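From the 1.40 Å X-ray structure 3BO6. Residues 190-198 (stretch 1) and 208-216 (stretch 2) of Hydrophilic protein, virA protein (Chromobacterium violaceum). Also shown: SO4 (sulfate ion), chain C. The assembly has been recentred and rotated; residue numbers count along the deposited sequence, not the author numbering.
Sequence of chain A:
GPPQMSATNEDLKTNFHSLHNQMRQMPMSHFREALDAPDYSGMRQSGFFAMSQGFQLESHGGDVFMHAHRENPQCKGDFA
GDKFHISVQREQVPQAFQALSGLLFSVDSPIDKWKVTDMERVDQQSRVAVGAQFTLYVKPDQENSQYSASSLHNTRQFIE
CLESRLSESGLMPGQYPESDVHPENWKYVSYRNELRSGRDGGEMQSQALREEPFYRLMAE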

# COMPACT_ATOMS: atom_id res chain seq x y z
N SER A 190 0.86 2.61 7.33
CA SER A 190 0.18 1.71 8.28
C SER A 190 -0.50 0.58 7.53
O SER A 190 -0.61 0.62 6.30
CB SER A 190 -0.79 2.47 9.19
OG SER A 190 -1.79 3.13 8.43
N TYR A 191 -0.96 -0.42 8.27
CA TYR A 191 -1.45 -1.67 7.69
C TYR A 191 -2.77 -2.15 8.28
O TYR A 191 -3.03 -1.98 9.47
CB TYR A 191 -0.42 -2.76 7.97
CG TYR A 191 -0.90 -4.18 7.71
CD1 TYR A 191 -0.89 -4.71 6.42
CD2 TYR A 191 -1.37 -4.98 8.76
CE1 TYR A 191 -1.31 -6.02 6.19
CE2 TYR A 191 -1.80 -6.28 8.52
CZ TYR A 191 -1.76 -6.79 7.25
OH TYR A 191 -2.19 -8.09 7.02
N ARG A 192 -3.59 -2.78 7.45
CA ARG A 192 -4.62 -3.68 7.97
C ARG A 192 -4.90 -4.78 6.97
O ARG A 192 -4.50 -4.71 5.80
CB ARG A 192 -5.92 -2.96 8.38
CG ARG A 192 -6.82 -2.55 7.23
CD ARG A 192 -8.08 -1.80 7.72
NE ARG A 192 -9.11 -1.72 6.67
CZ ARG A 192 -10.05 -2.64 6.50
NH1 ARG A 192 -10.09 -3.71 7.31
NH2 ARG A 192 -10.94 -2.50 5.52
N ASN A 193 -5.56 -5.83 7.45
CA ASN A 193 -6.05 -6.89 6.57
C ASN A 193 -7.57 -6.88 6.45
O ASN A 193 -8.27 -6.97 7.44
CB ASN A 193 -5.57 -8.26 7.05
CG ASN A 193 -6.03 -9.36 6.12
OD1 ASN A 193 -7.21 -9.74 6.15
ND2 ASN A 193 -5.15 -9.83 5.24
N GLU A 194 -8.06 -6.79 5.22
CA GLU A 194 -9.51 -6.64 4.97
C GLU A 194 -10.35 -7.81 5.43
O GLU A 194 -11.52 -7.64 5.76
CB GLU A 194 -9.78 -6.50 3.47
CG GLU A 194 -9.34 -5.22 2.87
CD GLU A 194 -9.97 -4.97 1.52
OE1 GLU A 194 -9.53 -4.04 0.84
OE2 GLU A 194 -10.89 -5.73 1.12
N LEU A 195 -9.79 -9.02 5.39
CA LEU A 195 -10.57 -10.20 5.70
C LEU A 195 -10.80 -10.33 7.20
O LEU A 195 -11.81 -10.90 7.64
CB LEU A 195 -9.84 -11.46 5.21
CG LEU A 195 -9.54 -11.57 3.71
CD1 LEU A 195 -8.81 -12.87 3.36
CD2 LEU A 195 -10.83 -11.45 2.90
N ARG A 196 -9.86 -9.83 7.99
CA ARG A 196 -9.86 -10.08 9.43
C ARG A 196 -9.80 -8.82 10.29
O ARG A 196 -9.42 -8.88 11.46
CB ARG A 196 -8.73 -11.06 9.80
CG ARG A 196 -8.92 -12.43 9.14
CD ARG A 196 -7.77 -13.38 9.43
NE ARG A 196 -6.57 -13.00 8.69
CZ ARG A 196 -6.28 -13.37 7.45
NH1 ARG A 196 -7.10 -14.17 6.77
NH2 ARG A 196 -5.14 -12.96 6.90
N SER A 197 -10.18 -7.68 9.72
CA SER A 197 -10.35 -6.45 10.48
C SER A 197 -11.35 -5.59 9.72
O SER A 197 -11.66 -5.88 8.57
CB SER A 197 -9.01 -5.71 10.65
OG SER A 197 -8.55 -5.21 9.40
N GLY A 198 -11.85 -4.54 10.35
CA GLY A 198 -12.72 -3.62 9.63
C GLY A 198 -12.15 -2.22 9.50
O GLY A 198 -11.37 -1.77 10.35
N ALA A 208 -4.89 -8.30 17.13
CA ALA A 208 -5.10 -9.25 16.04
C ALA A 208 -4.31 -8.83 14.80
O ALA A 208 -3.67 -9.67 14.14
CB ALA A 208 -6.58 -9.37 15.71
N LEU A 209 -4.33 -7.54 14.48
CA LEU A 209 -3.59 -7.10 13.30
C LEU A 209 -2.09 -7.23 13.48
O LEU A 209 -1.38 -7.61 12.55
CB LEU A 209 -3.96 -5.66 12.91
CG LEU A 209 -5.33 -5.47 12.25
CD1 LEU A 209 -5.65 -3.98 12.09
CD2 LEU A 209 -5.40 -6.18 10.90
N ARG A 210 -1.58 -6.92 14.68
CA ARG A 210 -0.13 -7.06 14.94
C ARG A 210 0.31 -8.52 14.84
O ARG A 210 1.48 -8.81 14.61
CB ARG A 210 0.23 -6.51 16.32
CG ARG A 210 0.22 -4.99 16.45
CD ARG A 210 0.79 -4.57 17.81
NE ARG A 210 -0.15 -4.84 18.89
CZ ARG A 210 -0.95 -3.92 19.43
NH1 ARG A 210 -1.79 -4.24 20.40
NH2 ARG A 210 -0.91 -2.67 18.98
N GLU A 211 -0.64 -9.44 15.03
CA GLU A 211 -0.37 -10.87 14.89
C GLU A 211 -0.53 -11.43 13.47
O GLU A 211 -0.23 -12.59 13.24
CB GLU A 211 -1.20 -11.68 15.91
CG GLU A 211 -0.84 -11.31 17.35
CD GLU A 211 -1.58 -12.12 18.39
OE1 GLU A 211 -2.35 -13.03 18.04
OE2 GLU A 211 -1.38 -11.82 19.58
N GLU A 212 -1.00 -10.62 12.52
CA GLU A 212 -1.09 -11.09 11.14
C GLU A 212 0.28 -11.50 10.63
O GLU A 212 1.21 -10.70 10.67
CB GLU A 212 -1.62 -9.97 10.24
CG GLU A 212 -3.13 -9.74 10.36
CD GLU A 212 -3.96 -10.79 9.62
OE1 GLU A 212 -3.45 -11.44 8.68
OE2 GLU A 212 -5.16 -10.94 9.96
N PRO A 213 0.41 -12.72 10.13
CA PRO A 213 1.72 -13.15 9.63
C PRO A 213 2.29 -12.17 8.58
O PRO A 213 3.47 -11.83 8.66
CB PRO A 213 1.42 -14.54 9.04
CG PRO A 213 0.34 -15.07 9.96
CD PRO A 213 -0.54 -13.85 10.24
N PHE A 214 1.47 -11.68 7.66
CA PHE A 214 1.98 -10.74 6.67
C PHE A 214 2.55 -9.49 7.33
O PHE A 214 3.64 -9.02 6.95
CB PHE A 214 0.89 -10.36 5.64
CG PHE A 214 1.35 -9.31 4.64
CD1 PHE A 214 1.99 -9.69 3.47
CD2 PHE A 214 1.18 -7.96 4.89
CE1 PHE A 214 2.43 -8.74 2.56
CE2 PHE A 214 1.61 -7.01 3.99
CZ PHE A 214 2.25 -7.41 2.83
N TYR A 215 1.84 -8.95 8.31
CA TYR A 215 2.32 -7.77 9.01
C TYR A 215 3.64 -8.04 9.73
O TYR A 215 4.57 -7.24 9.67
CB TYR A 215 1.28 -7.29 10.03
CG TYR A 215 1.76 -6.11 10.85
CD1 TYR A 215 1.84 -4.85 10.28
CD2 TYR A 215 2.16 -6.25 12.18
CE1 TYR A 215 2.27 -3.76 11.00
CE2 TYR A 215 2.61 -5.16 12.91
CZ TYR A 215 2.65 -3.91 12.31
OH TYR A 215 3.09 -2.81 13.01
N ARG A 216 3.73 -9.19 10.39
CA ARG A 216 4.96 -9.53 11.09
C ARG A 216 6.14 -9.64 10.13
O ARG A 216 7.26 -9.21 10.43
CB ARG A 216 4.77 -10.84 11.87
CG ARG A 216 3.69 -10.72 12.96
CD ARG A 216 3.56 -11.99 13.78
NE ARG A 216 4.77 -12.23 14.57
CZ ARG A 216 4.98 -13.33 15.28
NH1 ARG A 216 4.07 -14.30 15.26
NH2 ARG A 216 6.12 -13.48 15.96
S SO4 C . -9.84 0.88 3.99
O1 SO4 C . -9.17 0.79 5.30
O2 SO4 C . -10.45 -0.40 3.65
O3 SO4 C . -10.88 1.89 4.06
O4 SO4 C . -8.87 1.22 2.95
O HOH W 1 -6.40 -9.78 12.05

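The organising element of this contact is one large side chain. Tyr191, on a strand, points toward the helical stretch, and its t rotamer lays the ring among Leu209, Glu212, Phe214 and Tyr215; no other residue gives up as much surface here. CE1 of Tyr191 comes to 3.4 Å from CD2 of Phe214, and CD2 of Tyr191 lies 3.6 Å from CD1 of Tyr215. In both aromatic pairs the planes incline by 28° but the rings are slid apart: the ring centroids of Phe214 and Tyr215 lie 5.7 and 5.5 Å from that of Tyr191, so the packing is by neighbouring atoms rather than by overlapping faces. One face of the Tyr191 ring is covered instead by the backbone of Tyr215, at CA. The ring's hydroxyl is not stranded, since it finds a hydrogen bond elsewhere in the structure.

Leu209 extends the apolar patch along the strand. Its CD1 sits 3.9 Å from CB of Arg192, while its CD2 approaches OG of Ser197 at 3.6 Å. Asn193 N is buried by the contact, with CD2 of Leu209 3.5 Å away, and has no hydrogen-bonding partner in the model.

Beyond the leucine the contact turns polar. Arg196 and Glu212 form a two-pronged salt bridge, NE to OE2 at 2.8 Å and NH2 to OE1 at 2.9 Å, nearly linear, with OE2 at the guanidinium edge, near its plane. A water donates to OE2 of Glu212 and to O of Arg196, tying the same pair together again. Glu212 also occupies the N-cap position of the following helix.

The loop carrying Arg196 is braced from within, where Ser197 OG donates to O of Asn193 at 2.6 Å. The rule to read here is one ring shared among several partners, with a two-pronged salt bridge closing the polar edge.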